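Long-range contacts in aldose 1-epimerase (Escherichia coli, PDB 3NRE), which probably interconverts the alpha and beta anomers of aldose sugars: residues A[61-66]-A[140-145]; A[222-227]-A[284-289]; A[198-203]-A[235-240]. One frame throughout, in Å; residues are numbered along the deposited sequence.

Interaction 1: residues A[61-66]-A[140-145]; sequences NRFVWQ and ETLPFG
W65 receives P143 CD over one face of its indole, a CH-pi contact round which the others are set. The two side chains slide past each other in opposite directions. P143 CD sits 3.6 Å above the indole plane and over its centre, while CG and CB continue beyond it toward the benzo part, with CB 3.9 Å from W65 CZ3. P143 CD is 3.8 Å from the centroid of the five-membered ring of W65 and only 15° off its normal. CG of W65 is anti to the backbone N (chi1 -176°), which starts the indole on this course. L142 CA lies over the same face, 4.3 Å from the same centroid, and the opposite face of the indole carries Q66 CG, displaced toward the rim. The backbone carbonyl of T141 comes to the pyrrole side obliquely, its O 3.1 Å from W65 CD1. Next to it the methyl CG2 of T141 touches the amide of Q66, 3.8 Å from NE2. One water spans this margin, donating to Q66 OE1 and, at 2.7 Å, to T141 O, and so gives the carbonyl a polar partner beside the aromatic surface. Further in, F63 is turned differently: L142 CD2 meets its ring at the edge, near the plane, 4.3 Å from CE2. The ring of Y70 meets that of F63, and Y70 touches L142 as well, which ties the neighbouring strand into the same cluster. Strand 62-65, which forms a small beta-hairpin with 68-71, runs at 115° to the 142-144 portion of the long strand 142-153, a case of a hairpin packed by aromatic and proline side chains on the large antiparallel sheet of a galactose mutarotase-type beta-sandwich.

Interaction 2: residues A[222-227]-A[284-289]; sequences IIMETT and MSLRVE
I223 O is gripped by R287 N at 2.8 Å and by a water that donates to it at 2.7 Å, while L286 CA adds a CA-H...O contact. The amide approaches 23° out of the carbonyl plane. The same water lies 2.8 Å from the hydroxyl S285 OG, which chi1 of 72° sets between the backbone N and the carbonyl carbon, so that carbonyl and hydroxyl are linked through solvent. In return I223 N donates to R287 O in the carbonyl plane, and the pair E225 and S285 repeats the reciprocal pattern, its S285 N bond to E225 O being close to straight (170° at the hydrogen). Hydrogen-bonded and non-hydrogen-bonded pairs thus alternate between strands 220-227 and 279-290, which are antiparallel neighbours inside the nine-stranded sheet of the mutarotase-type sandwich, with strand 210-215 on the far side of the first and strand 127-136 on the far side of the second. The two faces of this ladder differ. I222, L286 and the selenomethionines M224 and M284 look into the protein, where F152 of the other large sheet meets I222 and M224, and W148 and P255 meet M284; there I222 CG2 rests 3.9 Å from L286 CB. On the face of I223, E225, S285 and R287 the side chains are partly exposed and largely polar. R287 and I223 lie side by side pointing the same way, and CG1 of I223 comes over one face of the guanidinium, 3.9 Å from NH2. A second water accepts from R287 NE at 2.6 Å and donates to E225 OE2, a bridge between opposite charges that are not in direct contact. R287 NH1 makes a salt bridge of 3.0 Å with E289 OE1, met on the anti side of the carboxylate, and OE2 of E289 has a second partner in R212.

Interaction 3: residues A[198-203]-A[235-240]; sequences QWVNNG and IFVSDP
W199 packs its indole on F236 where two antiparallel strands, 200-205 and 232-237, end their pairing within the eight-stranded sheet of the galactose mutarotase-type fold. Followed outward, its CB is 4.3 Å from D239 CB. The bond to CB leads away from the partner segment; CG is anti to the backbone N (chi1 178°), and the far end of the indole comes nearer. V237 O lies obliquely to the indole, 3.8 Å from CE3 of W199. That carbonyl already accepts a hydrogen bond from the backbone N of V200 at 2.9 Å, and so serves both ladder and ring. The N of D239 approaches CE3 of W199 at the edge. At the tip, CZ3 and CH2 meet the rim of F236, CH2 3.5 Å from CE1. The rings form a T-shaped pair, F236 presenting its edge to the face of the indole, with planes at 86° and the centroid of the W199 six-membered ring 5.2 Å from that of F236. On the pyrrole side, NE1 of W199 donates to E170, which also accepts from N201 ND2, so that strand 166-170 holds both side chains. F242 makes a further edge-to-face contact with W199. The face carrying V200, I235 and V237 is buried, with N202 the polar member, its ND2 donating to W168 O; V200 and I235 lie side by side, pointing the same way, with CG1 of V200 3.7 Å from CG2 of I235, and V237 CB is 3.9 Å from V200 CB. A bound diethylene glycol, probably from the crystallisation liquor, is hydrogen-bonded to N201 OD1. Beside the T-shaped pair, CD1 of F236 lies 3.3 Å from V200 O, which accepts a hydrogen bond from V237 N.

How the interactions relate
Interactions 2 and 3 are both antiparallel backbone ladders, whereas interaction 1 joins two sheets without strand pairing, through side-chain packing and one water. Interaction 2 lies inside the nine-stranded sheet, while interactions 1 and 3 both reach the eight-stranded one, at places whose centres are 28 Å apart. Strands 220-227 and 232-237 are consecutive, so the chain crosses from one sheet to the other there, and the segments of the two contacts alternate along the sequence. Interaction 2 is nearest the centre of the chain and combines an apolar inner face with a charged, hydrated outer one; interaction 1 is the most peripheral. Aromatic rings add to the other two: CH-pi contacts in interaction 1, a T-shaped pair in interaction 3.

Interaction 1: residues A[61-66]-A[140-145]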
loop_
_atom_site.group_PDB
_atom_site.type_symbol
_atom_site.label_atom_id
_atom_site.label_comp_id
_atom_site.label_asym_id
_atom_site.label_seq_id
_atom_site.Cartn_x
_atom_site.Cartn_y
_atom_site.Cartn_z
ATOM N N ASN A 61 -2.413 -14.473 -13.834
ATOM C CA ASN A 61 -3.801 -13.982 -13.708
ATOM C C ASN A 61 -4.766 -15.145 -13.473
ATOM O O ASN A 61 -5.870 -15.174 -13.997
ATOM C CB ASN A 61 -4.227 -13.207 -14.952
ATOM C CG ASN A 61 -3.687 -11.806 -15.004
ATOM O OD1 ASN A 61 -3.523 -11.146 -13.968
ATOM N ND2 ASN A 61 -3.457 -11.318 -16.230
ATOM N N ARG A 62 -4.317 -16.108 -12.681
ATOM C CA ARG A 62 -5.160 -17.236 -12.288
ATOM C C ARG A 62 -4.699 -17.863 -10.989
ATOM O O ARG A 62 -3.548 -17.674 -10.549
ATOM C CB ARG A 62 -5.276 -18.273 -13.416
ATOM C CG ARG A 62 -3.992 -18.688 -14.111
ATOM C CD ARG A 62 -3.087 -19.509 -13.274
ATOM N NE ARG A 62 -3.750 -20.675 -12.648
ATOM C CZ ARG A 62 -3.222 -21.366 -11.645
ATOM N NH1 ARG A 62 -1.977 -21.113 -11.220
ATOM N NH2 ARG A 62 -3.924 -22.327 -11.077
ATOM N N PHE A 63 -5.596 -18.615 -10.364
ATOM C CA PHE A 63 -5.289 -19.312 -9.138
ATOM C C PHE A 63 -6.366 -20.356 -8.873
ATOM O O PHE A 63 -7.437 -20.285 -9.427
ATOM C CB PHE A 63 -5.119 -18.321 -7.944
ATOM C CG PHE A 63 -6.371 -17.603 -7.536
ATOM C CD1 PHE A 63 -6.736 -16.404 -8.112
ATOM C CD2 PHE A 63 -7.187 -18.135 -6.524
ATOM C CE1 PHE A 63 -7.886 -15.748 -7.721
ATOM C CE2 PHE A 63 -8.345 -17.469 -6.137
ATOM C CZ PHE A 63 -8.695 -16.287 -6.746
ATOM N N VAL A 64 -6.013 -21.333 -8.065
ATOM C CA VAL A 64 -6.952 -22.363 -7.626
ATOM C C VAL A 64 -7.262 -22.092 -6.168
ATOM O O VAL A 64 -6.361 -21.865 -5.367
ATOM C CB VAL A 64 -6.365 -23.755 -7.714
ATOM C CG1 VAL A 64 -7.404 -24.773 -7.165
ATOM C CG2 VAL A 64 -6.012 -24.123 -9.144
ATOM N N TRP A 65 -8.539 -22.110 -5.834
ATOM C CA TRP A 65 -8.963 -22.018 -4.435
ATOM C C TRP A 65 -10.061 -23.031 -4.163
ATOM O O TRP A 65 -11.088 -23.051 -4.848
ATOM C CB TRP A 65 -9.412 -20.600 -4.106
ATOM C CG TRP A 65 -9.764 -20.447 -2.657
ATOM C CD1 TRP A 65 -11.009 -20.427 -2.116
ATOM C CD2 TRP A 65 -8.840 -20.385 -1.563
ATOM N NE1 TRP A 65 -10.926 -20.335 -0.738
ATOM C CE2 TRP A 65 -9.607 -20.309 -0.374
ATOM C CE3 TRP A 65 -7.442 -20.385 -1.471
ATOM C CZ2 TRP A 65 -9.020 -20.220 0.895
ATOM C CZ3 TRP A 65 -6.856 -20.301 -0.197
ATOM C CH2 TRP A 65 -7.642 -20.222 0.958
ATOM N N GLN A 66 -9.822 -23.870 -3.156
ATOM C CA GLN A 66 -10.752 -24.938 -2.763
ATOM C C GLN A 66 -11.249 -25.736 -3.977
ATOM O O GLN A 66 -12.456 -25.929 -4.193
ATOM C CB GLN A 66 -11.901 -24.384 -1.877
ATOM C CG GLN A 66 -11.472 -24.179 -0.395
ATOM C CD GLN A 66 -12.401 -23.261 0.422
ATOM O OE1 GLN A 66 -13.615 -23.247 0.221
ATOM N NE2 GLN A 66 -11.818 -22.494 1.349
ATOM N N GLU A 140 -18.948 -17.615 -2.548
ATOM C CA GLU A 140 -17.926 -18.572 -2.103
ATOM C C GLU A 140 -16.810 -17.947 -1.267
ATOM O O GLU A 140 -16.438 -16.776 -1.467
ATOM C CB GLU A 140 -17.259 -19.218 -3.338
ATOM C CG GLU A 140 -18.218 -19.842 -4.346
ATOM C CD GLU A 140 -18.912 -21.097 -3.813
ATOM O OE1 GLU A 140 -18.558 -21.582 -2.704
ATOM O OE2 GLU A 140 -19.820 -21.603 -4.514
ATOM N N THR A 141 -16.240 -18.751 -0.375
ATOM C CA THR A 141 -15.049 -18.358 0.385
ATOM C C THR A 141 -13.854 -18.088 -0.550
ATOM O O THR A 141 -13.606 -18.906 -1.425
ATOM C CB THR A 141 -14.654 -19.503 1.308
ATOM O OG1 THR A 141 -15.739 -19.765 2.184
ATOM C CG2 THR A 141 -13.384 -19.165 2.112
ATOM N N LEU A 142 -13.164 -16.940 -0.368
ATOM C CA LEU A 142 -11.941 -16.574 -1.135
ATOM C C LEU A 142 -10.887 -16.022 -0.198
ATOM O O LEU A 142 -11.213 -15.644 0.937
ATOM C CB LEU A 142 -12.261 -15.558 -2.215
ATOM C CG LEU A 142 -13.047 -16.055 -3.434
ATOM C CD1 LEU A 142 -13.498 -14.912 -4.333
ATOM C CD2 LEU A 142 -12.216 -17.038 -4.257
ATOM N N PRO A 143 -9.615 -16.022 -0.618
ATOM C CA PRO A 143 -8.544 -15.527 0.242
ATOM C C PRO A 143 -8.276 -14.032 0.022
ATOM O O PRO A 143 -8.122 -13.578 -1.126
ATOM C CB PRO A 143 -7.352 -16.419 -0.166
ATOM C CG PRO A 143 -7.527 -16.592 -1.625
ATOM C CD PRO A 143 -9.062 -16.752 -1.778
ATOM N N PHE A 144 -8.274 -13.286 1.131
ATOM C CA PHE A 144 -8.219 -11.847 1.135
ATOM C C PHE A 144 -6.956 -11.300 1.773
ATOM O O PHE A 144 -6.337 -11.886 2.671
ATOM C CB PHE A 144 -9.427 -11.247 1.876
ATOM C CG PHE A 144 -10.745 -11.253 1.084
ATOM C CD1 PHE A 144 -11.466 -12.411 0.936
ATOM C CD2 PHE A 144 -11.315 -10.075 0.605
ATOM C CE1 PHE A 144 -12.650 -12.421 0.240
ATOM C CE2 PHE A 144 -12.547 -10.091 -0.090
ATOM C CZ PHE A 144 -13.215 -11.248 -0.229
ATOM N N GLY A 145 -6.618 -10.115 1.326
ATOM C CA GLY A 145 -5.574 -9.347 1.986
ATOM C C GLY A 145 -5.843 -7.849 1.832
ATOM O O GLY A 145 -6.687 -7.443 1.069
HETATM O O HOH W 1 -14.291 -21.390 -2.244
#

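Interaction 2: residues A[222-227]-A[284-289]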
loop_
_atom_site.group_PDB
_atom_site.type_symbol
_atom_site.label_atom_id
_atom_site.label_comp_id
_atom_site.label_asym_id
_atom_site.label_seq_id
_atom_site.Cartn_x
_atom_site.Cartn_y
_atom_site.Cartn_z
ATOM N N ILE A 222 9.346 9.465 10.188
ATOM C CA ILE A 222 7.991 8.912 10.243
ATOM C C ILE A 222 8.115 7.485 10.708
ATOM O O ILE A 222 8.940 6.741 10.175
ATOM C CB ILE A 222 7.297 8.888 8.858
ATOM C CG1 ILE A 222 7.042 10.305 8.375
ATOM C CG2 ILE A 222 5.990 8.084 8.907
ATOM C CD1 ILE A 222 6.106 10.372 7.209
ATOM N N ILE A 223 7.308 7.137 11.714
ATOM C CA ILE A 223 7.273 5.807 12.308
ATOM C C ILE A 223 6.017 5.154 11.798
ATOM O O ILE A 223 4.908 5.602 12.065
ATOM C CB ILE A 223 7.166 5.816 13.843
ATOM C CG1 ILE A 223 8.408 6.414 14.477
ATOM C CG2 ILE A 223 6.863 4.401 14.387
ATOM C CD1 ILE A 223 9.643 5.719 14.128
HETATM N N MSE A 224 6.230 4.083 11.057
HETATM C CA MSE A 224 5.139 3.280 10.484
HETATM C C MSE A 224 4.931 2.035 11.347
HETATM O O MSE A 224 5.898 1.303 11.631
HETATM C CB MSE A 224 5.440 2.850 9.027
HETATM C CG MSE A 224 4.454 1.779 8.462
HETATM SE SE MSE A 224 4.574 1.165 6.574
HETATM C CE MSE A 224 4.663 2.805 5.624
ATOM N N GLU A 225 3.670 1.797 11.736
ATOM C CA GLU A 225 3.270 0.614 12.517
ATOM C C GLU A 225 2.001 0.024 11.922
ATOM O O GLU A 225 1.115 0.743 11.476
ATOM C CB GLU A 225 3.004 0.947 13.993
ATOM C CG GLU A 225 4.248 1.351 14.727
ATOM C CD GLU A 225 4.030 1.561 16.234
ATOM O OE1 GLU A 225 3.161 0.899 16.857
ATOM O OE2 GLU A 225 4.762 2.401 16.785
ATOM N N THR A 226 1.947 -1.290 11.828
ATOM C CA THR A 226 0.755 -1.971 11.315
ATOM C C THR A 226 0.173 -2.918 12.379
ATOM O O THR A 226 0.921 -3.527 13.218
ATOM C CB THR A 226 1.071 -2.787 10.052
ATOM O OG1 THR A 226 2.220 -3.620 10.324
ATOM C CG2 THR A 226 1.298 -1.851 8.812
ATOM N N THR A 227 -1.153 -3.050 12.360
ATOM C CA THR A 227 -1.851 -3.957 13.303
ATOM C C THR A 227 -2.982 -4.677 12.589
ATOM O O THR A 227 -3.866 -4.026 12.044
ATOM C CB THR A 227 -2.520 -3.201 14.493
ATOM O OG1 THR A 227 -1.577 -2.305 15.077
ATOM C CG2 THR A 227 -2.996 -4.173 15.564
HETATM N N MSE A 284 -2.808 0.821 9.505
HETATM C CA MSE A 284 -1.463 1.351 9.356
HETATM C C MSE A 284 -1.473 2.668 10.099
HETATM O O MSE A 284 -2.397 3.452 9.884
HETATM C CB MSE A 284 -1.184 1.599 7.880
HETATM C CG MSE A 284 0.076 2.419 7.581
HETATM SE SE MSE A 284 0.455 2.756 5.761
HETATM C CE MSE A 284 -0.944 3.986 5.279
ATOM N N SER A 285 -0.461 2.931 10.924
ATOM C CA SER A 285 -0.307 4.246 11.478
ATOM C C SER A 285 1.014 4.860 11.051
ATOM O O SER A 285 2.022 4.151 10.882
ATOM C CB SER A 285 -0.472 4.233 12.986
ATOM O OG SER A 285 0.619 3.623 13.662
ATOM N N LEU A 286 0.983 6.177 10.814
ATOM C CA LEU A 286 2.194 6.929 10.497
ATOM C C LEU A 286 2.343 8.023 11.534
ATOM O O LEU A 286 1.524 8.920 11.600
ATOM C CB LEU A 286 2.084 7.537 9.088
ATOM C CG LEU A 286 1.852 6.567 7.912
ATOM C CD1 LEU A 286 1.619 7.356 6.613
ATOM C CD2 LEU A 286 3.003 5.576 7.795
ATOM N N ARG A 287 3.408 7.972 12.323
ATOM C CA ARG A 287 3.610 8.934 13.386
ATOM C C ARG A 287 4.801 9.801 13.069
ATOM O O ARG A 287 5.876 9.279 12.744
ATOM C CB ARG A 287 3.799 8.234 14.736
ATOM C CG ARG A 287 4.064 9.181 15.880
ATOM C CD ARG A 287 3.867 8.543 17.269
ATOM N NE ARG A 287 4.802 7.437 17.490
ATOM C CZ ARG A 287 6.085 7.569 17.828
ATOM N NH1 ARG A 287 6.651 8.764 17.985
ATOM N NH2 ARG A 287 6.822 6.483 18.005
ATOM N N VAL A 288 4.647 11.125 13.196
ATOM C CA VAL A 288 5.760 12.034 12.924
ATOM C C VAL A 288 6.497 12.295 14.211
ATOM O O VAL A 288 5.868 12.596 15.227
ATOM C CB VAL A 288 5.309 13.399 12.355
ATOM C CG1 VAL A 288 6.509 14.154 11.772
ATOM C CG2 VAL A 288 4.244 13.217 11.324
ATOM N N GLU A 289 7.818 12.200 14.174
ATOM C CA GLU A 289 8.587 12.581 15.338
ATOM C C GLU A 289 9.823 13.382 14.993
ATOM O O GLU A 289 10.392 13.281 13.898
ATOM C CB GLU A 289 8.926 11.373 16.230
ATOM C CG GLU A 289 9.766 10.303 15.613
ATOM C CD GLU A 289 10.284 9.274 16.647
ATOM O OE1 GLU A 289 9.605 9.040 17.663
ATOM O OE2 GLU A 289 11.366 8.681 16.428
HETATM O O HOH W 2 3.156 4.824 13.935
HETATM O O HOH W 3 3.753 5.247 16.461
#

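Interaction 3: residues A[198-203]-A[235-240]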
loop_
_atom_site.group_PDB
_atom_site.type_symbol
_atom_site.label_atom_id
_atom_site.label_comp_id
_atom_site.label_asym_id
_atom_site.label_seq_id
_atom_site.Cartn_x
_atom_site.Cartn_y
_atom_site.Cartn_z
ATOM N N GLN A 198 18.519 3.789 -8.338
ATOM C CA GLN A 198 18.269 2.972 -9.515
ATOM C C GLN A 198 16.931 2.272 -9.274
ATOM O O GLN A 198 16.418 2.251 -8.151
ATOM C CB GLN A 198 19.363 1.917 -9.713
ATOM C CG GLN A 198 19.535 0.981 -8.523
ATOM C CD GLN A 198 20.727 0.066 -8.720
ATOM O OE1 GLN A 198 21.792 0.291 -8.143
ATOM N NE2 GLN A 198 20.576 -0.936 -9.573
ATOM N N TRP A 199 16.405 1.682 -10.342
ATOM C CA TRP A 199 15.140 0.963 -10.294
ATOM C C TRP A 199 15.173 -0.040 -9.162
ATOM O O TRP A 199 16.106 -0.838 -9.074
ATOM C CB TRP A 199 14.921 0.198 -11.594
ATOM C CG TRP A 199 13.676 -0.624 -11.641
ATOM C CD1 TRP A 199 13.573 -1.973 -11.391
ATOM C CD2 TRP A 199 12.363 -0.168 -11.976
ATOM N NE1 TRP A 199 12.268 -2.364 -11.510
ATOM C CE2 TRP A 199 11.501 -1.288 -11.891
ATOM C CE3 TRP A 199 11.831 1.068 -12.324
ATOM C CZ2 TRP A 199 10.128 -1.196 -12.150
ATOM C CZ3 TRP A 199 10.473 1.164 -12.578
ATOM C CH2 TRP A 199 9.637 0.038 -12.496
ATOM N N VAL A 200 14.180 0.020 -8.303
ATOM C CA VAL A 200 13.926 -1.023 -7.311
ATOM C C VAL A 200 12.450 -1.427 -7.362
ATOM O O VAL A 200 11.577 -0.593 -7.299
ATOM C CB VAL A 200 14.200 -0.533 -5.889
ATOM C CG1 VAL A 200 13.769 -1.605 -4.852
ATOM C CG2 VAL A 200 15.659 -0.135 -5.688
ATOM N N ASN A 201 12.160 -2.720 -7.467
ATOM C CA ASN A 201 10.768 -3.196 -7.388
ATOM C C ASN A 201 10.814 -4.570 -6.776
ATOM O O ASN A 201 10.837 -5.570 -7.485
ATOM C CB ASN A 201 10.133 -3.249 -8.774
ATOM C CG ASN A 201 8.787 -3.964 -8.791
ATOM O OD1 ASN A 201 7.973 -3.782 -7.898
ATOM N ND2 ASN A 201 8.545 -4.775 -9.848
ATOM N N ASN A 202 10.823 -4.626 -5.459
ATOM C CA ASN A 202 11.107 -5.897 -4.752
ATOM C C ASN A 202 10.272 -6.012 -3.527
ATOM O O ASN A 202 10.114 -5.017 -2.762
ATOM C CB ASN A 202 12.588 -6.032 -4.363
ATOM C CG ASN A 202 13.503 -6.090 -5.554
ATOM O OD1 ASN A 202 13.908 -5.054 -6.122
ATOM N ND2 ASN A 202 13.826 -7.323 -5.996
ATOM N N GLY A 203 9.786 -7.236 -3.284
ATOM C CA GLY A 203 9.112 -7.571 -2.055
ATOM C C GLY A 203 10.105 -8.192 -1.046
ATOM O O GLY A 203 11.113 -8.823 -1.450
ATOM N N ILE A 235 9.341 -2.338 -1.783
ATOM C CA ILE A 235 10.016 -1.075 -1.980
ATOM C C ILE A 235 9.942 -0.803 -3.477
ATOM O O ILE A 235 10.256 -1.690 -4.306
ATOM C CB ILE A 235 11.499 -1.117 -1.603
ATOM C CG1 ILE A 235 11.691 -1.402 -0.120
ATOM C CG2 ILE A 235 12.221 0.189 -1.994
ATOM C CD1 ILE A 235 11.061 -0.352 0.848
ATOM N N PHE A 236 9.571 0.429 -3.809
ATOM C CA PHE A 236 9.617 0.943 -5.155
ATOM C C PHE A 236 10.480 2.201 -5.234
ATOM O O PHE A 236 10.264 3.150 -4.478
ATOM C CB PHE A 236 8.176 1.242 -5.658
ATOM C CG PHE A 236 8.164 1.707 -7.061
ATOM C CD1 PHE A 236 8.673 0.895 -8.044
ATOM C CD2 PHE A 236 7.705 2.943 -7.403
ATOM C CE1 PHE A 236 8.713 1.309 -9.342
ATOM C CE2 PHE A 236 7.748 3.388 -8.730
ATOM C CZ PHE A 236 8.235 2.565 -9.698
ATOM N N VAL A 237 11.455 2.191 -6.146
ATOM C CA VAL A 237 12.220 3.354 -6.603
ATOM C C VAL A 237 12.130 3.282 -8.120
ATOM O O VAL A 237 12.400 2.239 -8.725
ATOM C CB VAL A 237 13.692 3.326 -6.199
ATOM C CG1 VAL A 237 14.398 4.615 -6.687
ATOM C CG2 VAL A 237 13.810 3.170 -4.698
ATOM N N SER A 238 11.753 4.383 -8.735
ATOM C CA SER A 238 11.622 4.419 -10.197
ATOM C C SER A 238 12.962 4.706 -10.914
ATOM O O SER A 238 14.024 4.601 -10.314
ATOM C CB SER A 238 10.487 5.399 -10.544
ATOM O OG SER A 238 9.998 5.235 -11.864
ATOM N N ASP A 239 12.953 5.020 -12.206
ATOM C CA ASP A 239 14.191 5.349 -12.952
ATOM C C ASP A 239 13.836 6.300 -14.082
ATOM O O ASP A 239 12.749 6.156 -14.669
ATOM C CB ASP A 239 14.825 4.079 -13.544
ATOM C CG ASP A 239 16.142 4.358 -14.315
ATOM O OD1 ASP A 239 16.990 5.113 -13.828
ATOM O OD2 ASP A 239 16.334 3.786 -15.404
ATOM N N PRO A 240 14.713 7.268 -14.386
ATOM C CA PRO A 240 14.370 8.143 -15.512
ATOM C C PRO A 240 14.162 7.450 -16.869
ATOM O O PRO A 240 13.681 8.122 -17.779
ATOM C CB PRO A 240 15.517 9.136 -15.565
ATOM C CG PRO A 240 16.092 9.167 -14.175
ATOM C CD PRO A 240 15.757 7.851 -13.517
HETATM O O HOH W 4 7.693 -2.147 -5.816
#